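Protein adenylyltransferase VopS (Vibrio parahaemolyticus, PDB 3LET) transfers AMP from ATP to a threonine of the host GTPases RhoA, Rac and Cdc42, blocking effector binding and so actin assembly in infected cells. Local coordinates at residues Ala163-Thr166 / Glu170-Ala173; Thr191-Glu196 / His214-Pro219; Asp145-Val150 / Ala259-Gly264. All blocks are in the same frame, centred on the assembly; numbering follows the deposited sequence.

Contact 1 of 3, residues Ala163-Thr166 / Glu170-Ala173; sequences AGVT and ERAA
Val165 meets the carboxylate of Glu170 out of plane: its CG1 lies over the OE1 end of one face of that flat group, at 3.9 Å from Val165 CG1 to Glu170 OE1. The other flat group, the guanidinium of Arg171, does not touch Val165 or Thr166; NH1 bonds Phe299 O and Asn168 OD1, and NH2 forms a salt bridge with Glu157. The loop after helix 157-160 folds back on the first turn of helix 168-179, where the side chain of Asn167 accepts from Glu170 N through OD1. The evidence is the short connection of three residues and the close backbones, Val165 CA lying 6.4 Å from Arg171 CA. No hydrogen bond joins 163-166 to 170-173; this is a van der Waals contact, partly methyl on methylene and partly carbonyl oxygen on methylene.

Val165 carries it with both methyls. Its CG1 is anti to the carbonyl carbon (chi1 -62°), which leaves CG2 in the crowded position between N and C, aimed at the helix; there Val165 CG2 rests 3.8 Å from Glu170 CB and 4.0 Å from Arg171 CG. The Val165 and Glu170 side chains cross at about a right angle. Beyond CG the glutamate is extended, which carries its carboxylate past the valine.

Arg171 contributes its aliphatic part alone, which reaches toward the loop, its CG and CD meeting carbonyl oxygens, before the chain bends at chi3 (58°) to take the guanidinium to its outside partners. Val165 O, which also accepts from Asn161 ND2, approaches Arg171 CG to 3.5 Å, and the next carbonyl comes in the same manner: Thr166 O lies 3.6 Å from Arg171 CD.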
loop_
_atom_site.group_PDB
_atom_site.type_symbol
_atom_site.label_atom_id
_atom_site.label_comp_id
_atom_site.label_asym_id
_atom_site.label_seq_id
_atom_site.Cartn_x
_atom_site.Cartn_y
_atom_site.Cartn_z
ATOM N N ALA A 163 31.590 18.889 -2.004
ATOM C CA ALA A 163 32.286 19.422 -0.828
ATOM C C ALA A 163 33.332 18.454 -0.271
ATOM O O ALA A 163 34.249 18.865 0.419
ATOM C CB ALA A 163 31.290 19.797 0.260
ATOM N N GLY A 164 33.190 17.166 -0.556
ATOM C CA GLY A 164 34.174 16.193 -0.120
ATOM C C GLY A 164 34.161 15.850 1.365
ATOM O O GLY A 164 35.202 15.470 1.917
ATOM N N VAL A 165 33.016 15.961 2.036
ATOM C CA VAL A 165 32.966 15.537 3.452
ATOM C C VAL A 165 33.298 14.050 3.564
ATOM O O VAL A 165 33.014 13.274 2.636
ATOM C CB VAL A 165 31.574 15.749 4.082
ATOM C CG1 VAL A 165 31.196 17.219 4.085
ATOM C CG2 VAL A 165 30.533 14.937 3.334
ATOM N N THR A 166 33.868 13.651 4.706
ATOM C CA THR A 166 34.256 12.267 4.936
ATOM C C THR A 166 33.338 11.489 5.896
ATOM O O THR A 166 33.327 10.272 5.867
ATOM C CB THR A 166 35.687 12.177 5.561
ATOM O OG1 THR A 166 35.721 12.947 6.770
ATOM C CG2 THR A 166 36.731 12.688 4.622
ATOM N N GLU A 170 27.151 12.649 6.934
ATOM C CA GLU A 170 27.091 13.758 5.982
ATOM C C GLU A 170 27.138 13.294 4.526
ATOM O O GLU A 170 26.456 13.881 3.650
ATOM C CB GLU A 170 28.192 14.799 6.296
ATOM C CG GLU A 170 27.925 15.532 7.604
ATOM C CD GLU A 170 29.067 16.476 7.964
ATOM O OE1 GLU A 170 29.163 17.557 7.356
ATOM O OE2 GLU A 170 29.874 16.125 8.842
ATOM N N ARG A 171 27.888 12.222 4.257
ATOM C CA ARG A 171 27.926 11.650 2.916
ATOM C C ARG A 171 26.542 11.114 2.521
ATOM O O ARG A 171 26.079 11.312 1.396
ATOM C CB ARG A 171 28.946 10.494 2.835
ATOM C CG ARG A 171 30.409 10.989 2.972
ATOM C CD ARG A 171 31.414 9.839 2.897
ATOM N NE ARG A 171 31.270 9.110 1.643
ATOM C CZ ARG A 171 30.880 7.842 1.542
ATOM N NH1 ARG A 171 30.622 7.107 2.625
ATOM N NH2 ARG A 171 30.798 7.295 0.333
ATOM N N ALA A 172 25.889 10.428 3.449
ATOM C CA ALA A 172 24.563 9.862 3.160
ATOM C C ALA A 172 23.574 10.997 2.929
ATOM O O ALA A 172 22.789 10.944 1.994
ATOM C CB ALA A 172 24.111 8.985 4.299
ATOM N N ALA A 173 23.613 12.026 3.772
ATOM C CA ALA A 173 22.748 13.200 3.568
ATOM C C ALA A 173 22.951 13.816 2.190
ATOM O O ALA A 173 21.991 14.072 1.478
ATOM C CB ALA A 173 22.960 14.254 4.658
#

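Contact 2 of 3, residues Thr191-Glu196 / His214-Pro219; sequences TSLLKE and HARLVP
Leu193 and Arg216 bury the most surface here, and they meet as methyl on flat ion. Leu193 CD2 sits over the centre of the guanidinium, 3.4 Å from Arg216 CZ, so one face of the cation rests on a hydrocarbon branch while its rim is turned to Glu196. The second methyl of the leucine points to the neighbouring residue: Leu193 CD1 reaches the helix backbone at 3.5 Å from Leu217 CA and touches the side chain at 3.9 Å from Leu217 CB. Its two methyls are thus shared between Arg216 and Leu217, consecutive residues of helix 207-217.

Glu196, one turn further along helix 184-199, takes the rim of the guanidinium. Arg216 forms an end-on, two-nitrogen salt bridge with it: Arg216 NH2 to Glu196 OE1 and Arg216 NH1 to Glu196 OE2, each 2.9 Å, with N-H...O angles of 157° and 166°. Both oxygens lie close to the guanidinium plane, yet the two planes are twisted by 43°. In consequence OE1 is met on its syn side, near the carboxylate plane, whereas OE2 is approached from well above it. Glu196 gets there with CG anti to its N and an extended chain; Arg216 instead bends at chi3. The guanidinium is held by two bonds at its rim and a methyl on its face, which probably restricts its rotation.

Beyond the contact, Leu217 packs on Met284 and Met287 of helix 281-295, while His214 stacks with Phe277 and hydrogen-bonds Asp279 O through NE2. Helix 207-217 is thereby bound to the HxFxDGNGR signature loop and following helix, the core of the Fic fold.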
loop_
_atom_site.group_PDB
_atom_site.type_symbol
_atom_site.label_atom_id
_atom_site.label_comp_id
_atom_site.label_asym_id
_atom_site.label_seq_id
_atom_site.Cartn_x
_atom_site.Cartn_y
_atom_site.Cartn_z
ATOM N N THR A 191 18.656 16.296 6.112
ATOM C CA THR A 191 19.822 16.099 6.977
ATOM C C THR A 191 19.451 15.907 8.458
ATOM O O THR A 191 19.950 14.989 9.118
ATOM C CB THR A 191 20.769 17.282 6.874
ATOM O OG1 THR A 191 21.182 17.421 5.511
ATOM C CG2 THR A 191 22.001 17.045 7.772
ATOM N N SER A 192 18.559 16.749 8.984
ATOM C CA SER A 192 18.144 16.604 10.389
ATOM C C SER A 192 17.465 15.261 10.646
ATOM O O SER A 192 17.734 14.623 11.666
ATOM C CB SER A 192 17.169 17.707 10.821
ATOM O OG SER A 192 17.670 18.990 10.489
ATOM N N LEU A 193 16.581 14.848 9.741
ATOM C CA LEU A 193 15.847 13.594 9.931
ATOM C C LEU A 193 16.801 12.416 9.878
ATOM O O LEU A 193 16.658 11.444 10.608
ATOM C CB LEU A 193 14.717 13.421 8.898
ATOM C CG LEU A 193 13.463 14.281 9.141
ATOM C CD1 LEU A 193 12.506 14.225 7.944
ATOM C CD2 LEU A 193 12.739 13.840 10.416
ATOM N N LEU A 194 17.798 12.501 9.020
ATOM C CA LEU A 194 18.716 11.390 8.883
ATOM C C LEU A 194 19.524 11.233 10.188
ATOM O O LEU A 194 19.712 10.113 10.700
ATOM C CB LEU A 194 19.659 11.636 7.716
ATOM C CG LEU A 194 20.702 10.546 7.489
ATOM C CD1 LEU A 194 20.085 9.168 7.252
ATOM C CD2 LEU A 194 21.556 10.967 6.285
ATOM N N LYS A 195 20.008 12.341 10.724
ATOM C CA LYS A 195 20.755 12.280 11.981
ATOM C C LYS A 195 19.878 11.750 13.092
ATOM O O LYS A 195 20.304 10.945 13.933
ATOM C CB LYS A 195 21.264 13.674 12.372
ATOM C CG LYS A 195 22.333 14.212 11.417
ATOM C CD LYS A 195 22.891 15.529 11.970
ATOM C CE LYS A 195 23.468 16.407 10.894
ATOM N NZ LYS A 195 24.736 15.866 10.362
ATOM N N GLU A 196 18.652 12.250 13.117
ATOM C CA GLU A 196 17.687 11.830 14.130
ATOM C C GLU A 196 17.409 10.311 14.100
ATOM O O GLU A 196 17.484 9.640 15.129
ATOM C CB GLU A 196 16.388 12.625 13.955
ATOM C CG GLU A 196 15.344 12.310 15.025
ATOM C CD GLU A 196 14.082 13.154 14.884
ATOM O OE1 GLU A 196 14.122 14.214 14.225
ATOM O OE2 GLU A 196 13.046 12.765 15.444
ATOM N N HIS A 214 7.765 9.374 7.010
ATOM C CA HIS A 214 7.354 9.899 5.718
ATOM C C HIS A 214 6.637 11.254 5.861
ATOM O O HIS A 214 6.882 12.183 5.078
ATOM C CB HIS A 214 6.444 8.858 5.047
ATOM C CG HIS A 214 5.886 9.300 3.736
ATOM N ND1 HIS A 214 4.629 9.841 3.612
ATOM C CD2 HIS A 214 6.407 9.257 2.486
ATOM C CE1 HIS A 214 4.398 10.132 2.341
ATOM N NE2 HIS A 214 5.457 9.781 1.639
ATOM N N ALA A 215 5.760 11.365 6.860
ATOM C CA ALA A 215 4.997 12.592 7.090
ATOM C C ALA A 215 5.900 13.808 7.351
ATOM O O ALA A 215 5.561 14.922 6.961
ATOM C CB ALA A 215 4.004 12.403 8.250
ATOM N N ARG A 216 7.046 13.590 7.998
ATOM C CA ARG A 216 7.987 14.665 8.291
ATOM C C ARG A 216 8.957 14.888 7.143
ATOM O O ARG A 216 9.434 15.993 6.927
ATOM C CB ARG A 216 8.732 14.357 9.592
ATOM C CG ARG A 216 7.796 14.400 10.805
ATOM C CD ARG A 216 8.504 14.002 12.093
ATOM N NE ARG A 216 9.613 14.907 12.366
ATOM C CZ ARG A 216 10.708 14.586 13.055
ATOM N NH1 ARG A 216 10.871 13.378 13.556
ATOM N NH2 ARG A 216 11.648 15.486 13.245
ATOM N N LEU A 217 9.208 13.841 6.370
ATOM C CA LEU A 217 10.171 13.923 5.288
ATOM C C LEU A 217 9.552 14.520 4.019
ATOM O O LEU A 217 10.234 15.202 3.256
ATOM C CB LEU A 217 10.705 12.534 4.991
ATOM C CG LEU A 217 11.682 12.374 3.838
ATOM C CD1 LEU A 217 12.974 13.171 4.124
ATOM C CD2 LEU A 217 11.984 10.875 3.639
ATOM N N VAL A 218 8.263 14.252 3.810
ATOM C CA VAL A 218 7.551 14.634 2.586
ATOM C C VAL A 218 6.319 15.425 3.026
ATOM O O VAL A 218 5.199 14.969 2.866
ATOM C CB VAL A 218 7.120 13.362 1.805
ATOM C CG1 VAL A 218 6.659 13.700 0.380
ATOM C CG2 VAL A 218 8.293 12.372 1.743
ATOM N N PRO A 219 6.515 16.607 3.626
ATOM C CA PRO A 219 5.291 17.180 4.210
ATOM C C PRO A 219 4.227 17.555 3.166
ATOM O O PRO A 219 4.534 17.857 2.005
ATOM C CB PRO A 219 5.798 18.413 4.970
ATOM C CG PRO A 219 7.254 18.148 5.215
ATOM C CD PRO A 219 7.721 17.357 4.015
#

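Contact 3 of 3, residues Asp145-Val150 / Ala259-Gly264; sequences DLNQGV and ADKDLG
Asn147 and Lys261 approach from opposite directions, and Asn147 OD1 touches the last methylene of Lys261; no hydrogen bond forms. Asn147 OD1 lies 3.4 Å from Lys261 CE, whereas Lys261 NZ is slightly farther from the same OD1, at 3.6 Å. The lysine chain starts between its backbone N and carbonyl carbon (chi1 71°) and bends at chi3, which swings the ammonium end toward the amide. A second neighbour of that oxygen is less favourable: Asn147 OD1 and Asp262 OD1 are two acceptors 3.5 Å apart, and the nearby positive charge of Lys261 probably eases their opposition.

The loop side is shaped by a type I beta turn from Asp145 to Gln148, reinforced by an Asx turn in which Asn147 N donates to Asp145 OD1 (2.8 Å, N-H...O 154°). This turn sits in the connection after helix 113-139 and faces the beginning of helix 260-274, so the contact sets this connection against a helix of the Fic domain.

Solvent lies between the two segments. A water accepts from Leu146 N at 3.0 Å and may donate to Asp262 OD2, 3.3 Å from the water oxygen, though other acceptors compete for its protons.

Leu146 CB makes a loose van der Waals contact with Asp262 OD1, at 4.1 Å; the rest of the leucine packs farther along the helix, on Lys265 and His266.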
loop_
_atom_site.group_PDB
_atom_site.type_symbol
_atom_site.label_atom_id
_atom_site.label_comp_id
_atom_site.label_asym_id
_atom_site.label_seq_id
_atom_site.Cartn_x
_atom_site.Cartn_y
_atom_site.Cartn_z
ATOM N N ASP A 145 22.814 -12.506 -5.064
ATOM C CA ASP A 145 24.006 -11.931 -4.439
ATOM C C ASP A 145 24.019 -10.407 -4.605
ATOM O O ASP A 145 24.320 -9.881 -5.686
ATOM C CB ASP A 145 25.286 -12.540 -5.035
ATOM C CG ASP A 145 26.558 -12.010 -4.371
ATOM O OD1 ASP A 145 26.470 -11.094 -3.524
ATOM O OD2 ASP A 145 27.658 -12.512 -4.703
ATOM N N LEU A 146 23.700 -9.695 -3.533
ATOM C CA LEU A 146 23.593 -8.253 -3.592
ATOM C C LEU A 146 24.942 -7.573 -3.360
ATOM O O LEU A 146 24.999 -6.378 -3.121
ATOM C CB LEU A 146 22.570 -7.746 -2.557
ATOM C CG LEU A 146 21.188 -8.392 -2.634
ATOM C CD1 LEU A 146 20.330 -7.893 -1.478
ATOM C CD2 LEU A 146 20.499 -8.100 -3.976
ATOM N N ASN A 147 26.029 -8.328 -3.446
ATOM C CA ASN A 147 27.351 -7.735 -3.252
ATOM C C ASN A 147 28.156 -7.748 -4.539
ATOM O O ASN A 147 29.263 -7.227 -4.573
ATOM C CB ASN A 147 28.126 -8.465 -2.152
ATOM C CG ASN A 147 27.328 -8.616 -0.875
ATOM O OD1 ASN A 147 26.759 -7.651 -0.362
ATOM N ND2 ASN A 147 27.284 -9.837 -0.350
ATOM N N GLN A 148 27.618 -8.352 -5.596
ATOM C CA GLN A 148 28.343 -8.426 -6.863
ATOM C C GLN A 148 27.601 -7.698 -7.981
ATOM O O GLN A 148 26.441 -7.360 -7.843
ATOM C CB GLN A 148 28.577 -9.887 -7.256
ATOM C CG GLN A 148 27.310 -10.667 -7.542
ATOM C CD GLN A 148 27.591 -12.031 -8.173
ATOM O OE1 GLN A 148 26.848 -12.484 -9.045
ATOM N NE2 GLN A 148 28.667 -12.687 -7.737
ATOM N N GLY A 149 28.290 -7.442 -9.082
ATOM C CA GLY A 149 27.652 -6.919 -10.278
ATOM C C GLY A 149 27.143 -5.496 -10.131
ATOM O O GLY A 149 27.888 -4.607 -9.693
ATOM N N VAL A 150 25.894 -5.283 -10.545
ATOM C CA VAL A 150 25.221 -3.985 -10.411
ATOM C C VAL A 150 24.773 -3.746 -8.990
ATOM O O VAL A 150 24.916 -2.643 -8.475
ATOM C CB VAL A 150 23.937 -3.879 -11.267
ATOM C CG1 VAL A 150 24.277 -3.805 -12.735
ATOM C CG2 VAL A 150 22.987 -5.044 -10.981
ATOM N N ALA A 259 20.917 -9.919 6.123
ATOM C CA ALA A 259 22.115 -9.430 6.783
ATOM C C ALA A 259 22.026 -7.927 6.958
ATOM O O ALA A 259 21.476 -7.225 6.110
ATOM C CB ALA A 259 23.360 -9.807 5.966
ATOM N N ASP A 260 22.585 -7.426 8.056
ATOM C CA ASP A 260 22.596 -5.995 8.323
ATOM C C ASP A 260 23.136 -5.198 7.144
ATOM O O ASP A 260 22.653 -4.099 6.869
ATOM C CB ASP A 260 23.435 -5.695 9.563
ATOM C CG ASP A 260 22.773 -6.176 10.838
ATOM O OD1 ASP A 260 21.551 -6.446 10.806
ATOM O OD2 ASP A 260 23.470 -6.279 11.872
ATOM N N LYS A 261 24.130 -5.734 6.440
ATOM C CA LYS A 261 24.739 -4.965 5.364
ATOM C C LYS A 261 23.822 -4.933 4.139
ATOM O O LYS A 261 24.016 -4.115 3.224
ATOM C CB LYS A 261 26.113 -5.533 4.979
ATOM C CG LYS A 261 26.037 -6.867 4.265
ATOM C CD LYS A 261 27.395 -7.307 3.722
ATOM C CE LYS A 261 27.888 -6.384 2.612
ATOM N NZ LYS A 261 29.229 -6.791 2.103
ATOM N N ASP A 262 22.831 -5.823 4.099
ATOM C CA ASP A 262 21.877 -5.841 2.979
ATOM C C ASP A 262 20.488 -5.262 3.310
ATOM O O ASP A 262 19.645 -5.128 2.420
ATOM C CB ASP A 262 21.659 -7.276 2.466
ATOM C CG ASP A 262 22.919 -7.890 1.838
ATOM O OD1 ASP A 262 23.794 -7.135 1.354
ATOM O OD2 ASP A 262 23.021 -9.135 1.822
ATOM N N LEU A 263 20.242 -4.943 4.568
ATOM C CA LEU A 263 18.907 -4.479 4.963
ATOM C C LEU A 263 18.523 -3.208 4.203
ATOM O O LEU A 263 17.380 -3.067 3.773
ATOM C CB LEU A 263 18.842 -4.240 6.470
ATOM C CG LEU A 263 17.529 -3.660 6.982
ATOM C CD1 LEU A 263 16.390 -4.633 6.684
ATOM C CD2 LEU A 263 17.618 -3.338 8.462
ATOM N N GLY A 264 19.453 -2.267 4.045
ATOM C CA GLY A 264 19.108 -1.033 3.362
ATOM C C GLY A 264 18.570 -1.300 1.961
ATOM O O GLY A 264 17.628 -0.666 1.495
HETATM O O HOH W 1 23.339 -10.982 -0.890
#

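Overall arrangement
Contacts 1 and 2 adjoin, their centres about 17 Å apart, and are joined by the packing of helix 168-179 on helix 184-199: Leu194 CD2 lies 3.4 Å from Ala173 N, and Thr191 OG1 lies 3.7 Å from Ala173 CB. Contact 3 stands apart; its nearest atoms are about 11 Å from each of the others, yet the chain between its two segments includes both. Contact 2 is the one near the predicted nucleotide site, the side chain of Leu217 being about 7 Å from Gly280 and about 8 Å from that of Arg286, both assigned to ATP by similarity. Contacts 1 and 3 lie away from that site.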